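Local coordinates for DUF5751 domain-containing protein (Sulfolobus tokodaii, PDB 2RBG) that is of unknown function but folds into an alpha/beta domain with a five-stranded parallel sheet and one disulfide bond, and assembles with a second copy of itself, at residues A[102-105]-A[106-110]; A[93-96]-A[97-100]; A[78-81]-A[82-85]. One frame throughout, in Å; residues are numbered along the deposited sequence.

Three local contacts follow the chain through two successive connections of a parallel alpha/beta fold, for which no active site or ligand is known. Contact 3 closes helix 75-82, contact 2 starts helix 99-107 at the end of strand 89-94, and contact 1 finishes that same helix. Contacts 1 and 2 have centres 12 Å apart and touch where Met102 CB lies 3.8 Å from Cys94 CB. Contacts 1 and 3, with centres 13 Å apart, meet through leucines, Leu109 CD2 lying 3.8 Å from Leu82 CD2. Contacts 2 and 3 do not touch: their nearest atoms are about 11 Å apart, and contact 1 touches both.

Contact 1: residues A[102-105]-A[106-110]; sequences MSKI and VDNLP
Met102, a selenomethionine in this crystal, and Val106 pack one helical turn apart, with SE of Met102 4.2 Å from CG2 of Val106. The long chain crosses the valine at a slant rather than running beside it. With CG opposite the backbone N (chi1 -180°) and a bend at chi2 (55°), the selenium of Met102 is carried toward this methyl; the further bend at chi3 (74°) only directs the terminal CE. The same CG2 of Val106 rests 3.2 Å from Met102 O, a carbonyl that also accepts the Val106 N-H in a nearly straight bond of 3.0 Å. One residue on, Asp107 N donates to Ser103 O at 3.1 Å. The pattern then changes: Asn108 N reaches Ile105 O at 3.0 Å from well above the carbonyl plane, and its bond to Lys104 O is weak. This shared N-H marks the fraying of the alpha-helical spacing. Beyond it, Leu109 N donates to Val106 O at 3.1 Å, and CG of Leu109 settles 3.5 Å from Ile105 O. Further out, Ser103 OG is bonded to Lys99 O, Val106 lies on Val92 and Leu109 on Leu90, both of strand 89-94, while Lys114 NZ holds Asp107 O. Pro110 already occupies the N-cap position of helix 111-114. The whole is a helix C-terminus within a beta-alpha-beta crossover, the connection from strand 89-94 to its parallel neighbour 117-121.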
HETATM    1  N   MSE A 102       2.538  14.490   6.448  1.00 15.07           N
HETATM    2  CA  MSE A 102       1.321  14.075   5.762  1.00 15.73           C
HETATM    3  C   MSE A 102       0.340  13.349   6.678  1.00 15.29           C
HETATM    4  O   MSE A 102      -0.872  13.548   6.577  1.00 14.86           O
HETATM    5  CB  MSE A 102       1.658  13.188   4.561  1.00 16.50           C
HETATM    6  CG  MSE A 102       0.437  12.717   3.782  1.00 12.98           C
HETATM    7 SE   MSE A 102      -0.688  14.185   3.178  1.00 27.13          SE
HETATM    8  CE  MSE A 102       0.423  14.814   1.770  1.00  8.64           C
ATOM      9  N   SER A 103       0.854  12.511   7.573  1.00 17.48           N
ATOM     10  CA  SER A 103      -0.011  11.775   8.489  1.00 17.27           C
ATOM     11  C   SER A 103      -0.827  12.724   9.358  1.00 17.75           C
ATOM     12  O   SER A 103      -1.998  12.468   9.640  1.00 18.72           O
ATOM     13  CB  SER A 103       0.819  10.845   9.381  1.00 17.33           C
ATOM     14  OG  SER A 103       1.406   9.807   8.619  1.00 22.22           O
ATOM     15  N   LYS A 104      -0.210  13.824   9.777  1.00 18.40           N
ATOM     16  CA  LYS A 104      -0.900  14.801  10.612  1.00 17.38           C
ATOM     17  C   LYS A 104      -2.014  15.486   9.824  1.00 17.58           C
ATOM     18  O   LYS A 104      -3.116  15.684  10.337  1.00 19.01           O
ATOM     19  CB  LYS A 104       0.090  15.845  11.133  1.00 18.69           C
ATOM     20  CG  LYS A 104      -0.538  16.907  12.025  1.00 22.54           C
ATOM     21  CD  LYS A 104       0.522  17.799  12.664  1.00 23.95           C
ATOM     22  CE  LYS A 104       1.387  18.493  11.618  1.00 27.27           C
ATOM     23  NZ  LYS A 104       2.414  19.386  12.232  1.00 29.03           N
ATOM     24  N   ILE A 105      -1.724  15.846   8.576  1.00 16.37           N
ATOM     25  CA  ILE A 105      -2.712  16.498   7.724  1.00 16.07           C
ATOM     26  C   ILE A 105      -3.923  15.583   7.546  1.00 14.20           C
ATOM     27  O   ILE A 105      -5.066  16.022   7.671  1.00 15.34           O
ATOM     28  CB  ILE A 105      -2.127  16.834   6.329  1.00 15.75           C
ATOM     29  CG1 ILE A 105      -1.011  17.871   6.467  1.00 18.48           C
ATOM     30  CG2 ILE A 105      -3.220  17.377   5.412  1.00 16.56           C
ATOM     31  CD1 ILE A 105      -0.386  18.276   5.147  1.00 22.69           C
ATOM     32  N   VAL A 106      -3.666  14.312   7.250  1.00 11.65           N
ATOM     33  CA  VAL A 106      -4.747  13.352   7.066  1.00 13.23           C
ATOM     34  C   VAL A 106      -5.612  13.259   8.320  1.00 17.19           C
ATOM     35  O   VAL A 106      -6.839  13.195   8.231  1.00 15.73           O
ATOM     36  CB  VAL A 106      -4.201  11.947   6.726  1.00 14.34           C
ATOM     37  CG1 VAL A 106      -5.347  10.948   6.642  1.00 14.51           C
ATOM     38  CG2 VAL A 106      -3.450  11.992   5.403  1.00 12.30           C
ATOM     39  N   ASP A 107      -4.975  13.261   9.488  1.00 15.92           N
ATOM     40  CA  ASP A 107      -5.714  13.180  10.744  1.00 19.28           C
ATOM     41  C   ASP A 107      -6.672  14.353  10.923  1.00 18.25           C
ATOM     42  O   ASP A 107      -7.692  14.224  11.600  1.00 19.40           O
ATOM     43  CB  ASP A 107      -4.763  13.150  11.949  1.00 21.10           C
ATOM     44  CG  ASP A 107      -3.917  11.895  12.003  1.00 24.44           C
ATOM     45  OD1 ASP A 107      -4.423  10.812  11.641  1.00 24.29           O
ATOM     46  OD2 ASP A 107      -2.746  11.990  12.431  1.00 26.54           O
ATOM     47  N   ASN A 108      -6.342  15.493  10.324  1.00 16.67           N
ATOM     48  CA  ASN A 108      -7.180  16.683  10.456  1.00 16.97           C
ATOM     49  C   ASN A 108      -8.187  16.911   9.333  1.00 15.91           C
ATOM     50  O   ASN A 108      -8.865  17.936   9.313  1.00 13.39           O
ATOM     51  CB  ASN A 108      -6.307  17.931  10.611  1.00 19.30           C
ATOM     52  CG  ASN A 108      -5.604  17.986  11.953  1.00 23.83           C
ATOM     53  OD1 ASN A 108      -4.677  17.218  12.219  1.00 26.90           O
ATOM     54  ND2 ASN A 108      -6.050  18.894  12.814  1.00 22.68           N
ATOM     55  N   LEU A 109      -8.289  15.971   8.400  1.00 14.98           N
ATOM     56  CA  LEU A 109      -9.247  16.114   7.307  1.00 14.18           C
ATOM     57  C   LEU A 109     -10.642  15.795   7.816  1.00 16.48           C
ATOM     58  O   LEU A 109     -10.798  15.079   8.805  1.00 14.47           O
ATOM     59  CB  LEU A 109      -8.916  15.152   6.164  1.00 11.94           C
ATOM     60  CG  LEU A 109      -7.617  15.368   5.389  1.00  9.62           C
ATOM     61  CD1 LEU A 109      -7.421  14.216   4.412  1.00  8.05           C
ATOM     62  CD2 LEU A 109      -7.665  16.699   4.651  1.00  8.93           C
ATOM     63  N   PRO A 110     -11.679  16.322   7.145  1.00 16.03           N
ATOM     64  CA  PRO A 110     -13.060  16.058   7.559  1.00 18.68           C
ATOM     65  C   PRO A 110     -13.333  14.555   7.579  1.00 18.36           C
ATOM     66  O   PRO A 110     -12.792  13.804   6.764  1.00 16.80           O
ATOM     67  CB  PRO A 110     -13.881  16.777   6.494  1.00 17.68           C
ATOM     68  CG  PRO A 110     -13.005  17.936   6.128  1.00 20.90           C
ATOM     69  CD  PRO A 110     -11.640  17.288   6.034  1.00 17.75           C
TER

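Contact 2: residues A[93-96]-A[97-100]; sequences YCDD and ENKV
Asp95 and Asn98 are brought together by two different first torsions: CG of Asp95 sits between its backbone N and carbonyl carbon (chi1 41°), whereas CG of Asn98 lies opposite its own carbonyl carbon (chi1 -62°). The two side chains consequently run alongside each other with their flat ends nearly coplanar, 22° apart. ND2 of Asn98 donates to the syn lone pair of Asp95 OD1 over 2.7 Å. A second bond joins the same residues through the backbone, Asn98 N to Asp95 O at 2.9 Å. The other carboxylate oxygen, OD2, accepts from Asn13 N and Asn16 ND2, and Asn98 OD1 is met by Lys72 NZ. An alanine in place of Asp95 would remove this carboxylate and is likely to let the Asn98 amide turn, with the donors of Asn13 and Asn16 losing their acceptor. Nearby, Asp96 OD1 forms a long salt bridge of 3.6 Å with Lys99 NZ; that ammonium also bonds Leu125 O, and Asp96 OD2 pairs with Lys84 of the second subunit. Water 1 links Asp96 O to Val100 N. Behind the turn, SG of Cys94, disulfide-bonded to Cys122, packs 3.5 Å from Lys99 CA. Chemically, a buried carboxylate that accepts from uncharged N-H donors probably steadies the turn from strand to helix, while the charge of Asp96 is probably balanced mainly by Lys84 of the second subunit, with Lys99 of its own chain a more distant partner.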
ATOM      1  N   TYR A  93      -0.409  10.590  -0.747  1.00  8.30           N
ATOM      2  CA  TYR A  93       0.945  10.165  -1.111  1.00  7.46           C
ATOM      3  C   TYR A  93       2.031  10.918  -0.356  1.00  9.64           C
ATOM      4  O   TYR A  93       1.944  12.132  -0.165  1.00  9.58           O
ATOM      5  CB  TYR A  93       1.194  10.388  -2.602  1.00  7.49           C
ATOM      6  CG  TYR A  93       0.156   9.783  -3.504  1.00  7.32           C
ATOM      7  CD1 TYR A  93       0.291   8.481  -3.987  1.00 10.22           C
ATOM      8  CD2 TYR A  93      -0.976  10.510  -3.866  1.00  8.50           C
ATOM      9  CE1 TYR A  93      -0.679   7.920  -4.811  1.00  7.50           C
ATOM     10  CE2 TYR A  93      -1.945   9.962  -4.681  1.00 10.65           C
ATOM     11  CZ  TYR A  93      -1.795   8.667  -5.153  1.00  9.17           C
ATOM     12  OH  TYR A  93      -2.763   8.134  -5.970  1.00  9.81           O
ATOM     13  N   CYS A  94       3.068  10.193   0.048  1.00  9.58           N
ATOM     14  CA  CYS A  94       4.198  10.801   0.740  1.00 11.58           C
ATOM     15  C   CYS A  94       5.377   9.840   0.718  1.00 11.27           C
ATOM     16  O   CYS A  94       5.227   8.670   0.351  1.00 12.83           O
ATOM     17  CB  CYS A  94       3.847  11.114   2.203  1.00 11.71           C
ATOM     18  SG  CYS A  94       3.965   9.699   3.355  1.00 12.06           S
ATOM     19  N   ASP A  95       6.555  10.348   1.067  1.00 13.29           N
ATOM     20  CA  ASP A  95       7.735   9.503   1.181  1.00 15.28           C
ATOM     21  C   ASP A  95       8.115   9.562   2.662  1.00 15.81           C
ATOM     22  O   ASP A  95       7.510  10.314   3.424  1.00 14.16           O
ATOM     23  CB  ASP A  95       8.897   9.967   0.280  1.00 14.63           C
ATOM     24  CG  ASP A  95       9.084  11.473   0.256  1.00 16.19           C
ATOM     25  OD1 ASP A  95       8.673  12.161   1.210  1.00 16.16           O
ATOM     26  OD2 ASP A  95       9.675  11.964  -0.733  1.00 16.66           O
ATOM     27  N   ASP A  96       9.093   8.766   3.082  1.00 18.96           N
ATOM     28  CA  ASP A  96       9.484   8.742   4.489  1.00 20.56           C
ATOM     29  C   ASP A  96       9.790  10.102   5.102  1.00 20.25           C
ATOM     30  O   ASP A  96       9.404  10.374   6.237  1.00 19.79           O
ATOM     31  CB  ASP A  96      10.688   7.822   4.690  1.00 25.74           C
ATOM     32  CG  ASP A  96      10.331   6.361   4.548  1.00 27.79           C
ATOM     33  OD1 ASP A  96       9.322   5.936   5.149  1.00 33.13           O
ATOM     34  OD2 ASP A  96      11.064   5.636   3.846  1.00 35.26           O
ATOM     35  N   GLU A  97      10.485  10.949   4.355  1.00 20.92           N
ATOM     36  CA  GLU A  97      10.851  12.273   4.840  1.00 22.17           C
ATOM     37  C   GLU A  97       9.647  13.158   5.150  1.00 22.07           C
ATOM     38  O   GLU A  97       9.757  14.116   5.914  1.00 21.21           O
ATOM     39  CB  GLU A  97      11.745  12.981   3.818  1.00 25.44           C
ATOM     40  CG  GLU A  97      13.134  12.379   3.666  1.00 37.78           C
ATOM     41  CD  GLU A  97      13.103  10.915   3.267  1.00 43.22           C
ATOM     42  OE1 GLU A  97      12.425  10.585   2.269  1.00 45.28           O
ATOM     43  OE2 GLU A  97      13.760  10.096   3.948  1.00 42.89           O
ATOM     44  N   ASN A  98       8.497  12.833   4.569  1.00 17.80           N
ATOM     45  CA  ASN A  98       7.296  13.636   4.783  1.00 15.94           C
ATOM     46  C   ASN A  98       6.120  12.869   5.380  1.00 16.06           C
ATOM     47  O   ASN A  98       4.999  13.384   5.425  1.00 13.18           O
ATOM     48  CB  ASN A  98       6.869  14.268   3.457  1.00 16.46           C
ATOM     49  CG  ASN A  98       7.914  15.211   2.899  1.00 19.73           C
ATOM     50  OD1 ASN A  98       8.115  16.309   3.419  1.00 23.19           O
ATOM     51  ND2 ASN A  98       8.596  14.783   1.840  1.00 17.02           N
ATOM     52  N   LYS A  99       6.371  11.653   5.852  1.00 13.73           N
ATOM     53  CA  LYS A  99       5.311  10.825   6.420  1.00 14.87           C
ATOM     54  C   LYS A  99       4.670  11.401   7.682  1.00 14.96           C
ATOM     55  O   LYS A  99       3.448  11.364   7.828  1.00 14.14           O
ATOM     56  CB  LYS A  99       5.841   9.415   6.701  1.00 16.79           C
ATOM     57  CG  LYS A  99       4.790   8.460   7.245  1.00 18.70           C
ATOM     58  CD  LYS A  99       5.276   7.016   7.206  1.00 25.73           C
ATOM     59  CE  LYS A  99       6.544   6.824   8.015  1.00 30.36           C
ATOM     60  NZ  LYS A  99       7.065   5.434   7.892  1.00 34.03           N
ATOM     61  N   VAL A 100       5.482  11.923   8.598  1.00 15.47           N
ATOM     62  CA  VAL A 100       4.942  12.506   9.824  1.00 14.52           C
ATOM     63  C   VAL A 100       4.062  13.701   9.466  1.00 13.62           C
ATOM     64  O   VAL A 100       2.959  13.857   9.988  1.00 13.40           O
ATOM     65  CB  VAL A 100       6.072  12.981  10.768  1.00 17.58           C
ATOM     66  CG1 VAL A 100       5.477  13.707  11.970  1.00 14.99           C
ATOM     67  CG2 VAL A 100       6.893  11.788  11.233  1.00 18.88           C
TER
HETATM   68  O   HOH W   1       8.439  11.978   8.324  1.00 21.65           O

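Contact 3: residues A[78-81]-A[82-85]; sequences FLKN and LEKS
Phe78 and Leu82 touch through the far end of the ring, where CZ meets the leucine methyl CD2 at 4.2 Å on an oblique approach. Phe41 makes a T-shaped (edge-to-face) pair with the Phe78 ring, and Trp70 meets it with planes at about 55°. The second flat group, the carboxylate of Glu83, is met from above its plane by Lys80: NZ bonds OE1 at 3.0 Å in a salt bridge. Lys80 bends at chi2 (59°) and is otherwise extended, which carries its CD as well to 3.7 Å from Glu83 OE1, so the aliphatic chain crosses the acid at a slant before the charges pair. Beneath these side chains the helix loses its regular spacing. Leu82 N still donates four residues back, to Phe78 O at 2.9 Å, but Glu83 N turns to Lys80 O and Lys84 N to Asn81 O, both at 3.0 Å. A type I beta turn from Leu82 to Ser85 follows, closed by Ser85 N and Leu82 O. Helix 75-82 thus ends with its apolar side on the sheet, Phe78 resting on Leu9 and Leu82 on Leu7 of strand 6-11, before the chain enters strand 89-94.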
ATOM      1  N   PHE A  78      -4.875  25.698   3.030  1.00  7.81           N
ATOM      2  CA  PHE A  78      -5.379  24.519   2.339  1.00  8.65           C
ATOM      3  C   PHE A  78      -6.627  23.982   3.039  1.00 11.53           C
ATOM      4  O   PHE A  78      -7.652  23.733   2.405  1.00 11.69           O
ATOM      5  CB  PHE A  78      -4.310  23.425   2.306  1.00  8.63           C
ATOM      6  CG  PHE A  78      -4.876  22.043   2.153  1.00 10.37           C
ATOM      7  CD1 PHE A  78      -5.460  21.643   0.957  1.00 13.42           C
ATOM      8  CD2 PHE A  78      -4.877  21.163   3.231  1.00 11.53           C
ATOM      9  CE1 PHE A  78      -6.046  20.384   0.838  1.00 15.39           C
ATOM     10  CE2 PHE A  78      -5.462  19.901   3.121  1.00 11.81           C
ATOM     11  CZ  PHE A  78      -6.045  19.514   1.923  1.00 14.87           C
ATOM     12  N   LEU A  79      -6.531  23.800   4.351  1.00 10.16           N
ATOM     13  CA  LEU A  79      -7.650  23.279   5.121  1.00  9.69           C
ATOM     14  C   LEU A  79      -8.864  24.201   5.090  1.00 10.98           C
ATOM     15  O   LEU A  79      -9.999  23.728   5.044  1.00 10.05           O
ATOM     16  CB  LEU A  79      -7.212  23.012   6.562  1.00 11.59           C
ATOM     17  CG  LEU A  79      -6.267  21.813   6.703  1.00  9.25           C
ATOM     18  CD1 LEU A  79      -5.613  21.808   8.075  1.00 13.42           C
ATOM     19  CD2 LEU A  79      -7.054  20.531   6.474  1.00 12.07           C
ATOM     20  N   LYS A  80      -8.633  25.511   5.106  1.00 10.41           N
ATOM     21  CA  LYS A  80      -9.745  26.457   5.063  1.00 10.15           C
ATOM     22  C   LYS A  80     -10.428  26.388   3.700  1.00 10.76           C
ATOM     23  O   LYS A  80     -11.654  26.304   3.612  1.00 10.37           O
ATOM     24  CB  LYS A  80      -9.258  27.885   5.328  1.00 12.27           C
ATOM     25  CG  LYS A  80     -10.374  28.929   5.310  1.00 16.44           C
ATOM     26  CD  LYS A  80     -11.438  28.623   6.355  1.00 20.17           C
ATOM     27  CE  LYS A  80     -12.599  29.608   6.276  1.00 24.66           C
ATOM     28  NZ  LYS A  80     -13.628  29.336   7.325  1.00 25.43           N
ATOM     29  N   ASN A  81      -9.632  26.421   2.635  1.00  8.82           N
ATOM     30  CA  ASN A  81     -10.168  26.355   1.282  1.00  9.52           C
ATOM     31  C   ASN A  81     -10.918  25.049   1.043  1.00  9.21           C
ATOM     32  O   ASN A  81     -11.856  25.001   0.248  1.00  8.16           O
ATOM     33  CB  ASN A  81      -9.039  26.485   0.257  1.00  6.26           C
ATOM     34  CG  ASN A  81      -8.465  27.892   0.188  1.00  9.62           C
ATOM     35  OD1 ASN A  81      -8.862  28.777   0.947  1.00  9.19           O
ATOM     36  ND2 ASN A  81      -7.526  28.100  -0.728  1.00  6.70           N
ATOM     37  N   LEU A  82     -10.496  23.992   1.727  1.00  8.29           N
ATOM     38  CA  LEU A  82     -11.134  22.685   1.579  1.00  9.25           C
ATOM     39  C   LEU A  82     -12.623  22.757   1.926  1.00 10.59           C
ATOM     40  O   LEU A  82     -13.431  21.988   1.404  1.00  9.88           O
ATOM     41  CB  LEU A  82     -10.432  21.658   2.474  1.00  9.95           C
ATOM     42  CG  LEU A  82     -10.899  20.202   2.362  1.00 14.09           C
ATOM     43  CD1 LEU A  82     -10.791  19.732   0.919  1.00 13.71           C
ATOM     44  CD2 LEU A  82     -10.055  19.326   3.278  1.00 10.74           C
ATOM     45  N   GLU A  83     -12.985  23.693   2.799  1.00  9.50           N
ATOM     46  CA  GLU A  83     -14.384  23.846   3.191  1.00 11.88           C
ATOM     47  C   GLU A  83     -15.287  24.149   1.998  1.00 12.86           C
ATOM     48  O   GLU A  83     -16.476  23.828   2.020  1.00 13.04           O
ATOM     49  CB  GLU A  83     -14.534  24.965   4.225  1.00 12.61           C
ATOM     50  CG  GLU A  83     -13.783  24.715   5.518  1.00 14.42           C
ATOM     51  CD  GLU A  83     -14.048  25.782   6.561  1.00 18.48           C
ATOM     52  OE1 GLU A  83     -14.703  26.790   6.229  1.00 18.66           O
ATOM     53  OE2 GLU A  83     -13.595  25.616   7.712  1.00 22.59           O
ATOM     54  N   LYS A  84     -14.724  24.763   0.959  1.00 11.63           N
ATOM     55  CA  LYS A  84     -15.495  25.121  -0.232  1.00 14.14           C
ATOM     56  C   LYS A  84     -15.285  24.184  -1.423  1.00 16.24           C
ATOM     57  O   LYS A  84     -15.918  24.350  -2.465  1.00 17.54           O
ATOM     58  CB  LYS A  84     -15.144  26.544  -0.678  1.00 13.67           C
ATOM     59  CG  LYS A  84     -15.492  27.639   0.312  1.00 18.74           C
ATOM     60  CD  LYS A  84     -15.034  28.994  -0.217  1.00 19.43           C
ATOM     61  CE  LYS A  84     -15.402  30.120   0.732  1.00 25.40           C
ATOM     62  NZ  LYS A  84     -16.875  30.248   0.898  1.00 30.14           N
ATOM     63  N   SER A  85     -14.395  23.211  -1.271  1.00 12.83           N
ATOM     64  CA  SER A  85     -14.090  22.282  -2.352  1.00 16.34           C
ATOM     65  C   SER A  85     -15.000  21.063  -2.351  1.00 17.60           C
ATOM     66  O   SER A  85     -15.134  20.376  -1.340  1.00 14.60           O
ATOM     67  CB  SER A  85     -12.628  21.834  -2.253  1.00 18.24           C
ATOM     68  OG  SER A  85     -12.267  21.007  -3.346  1.00 25.32           O
TER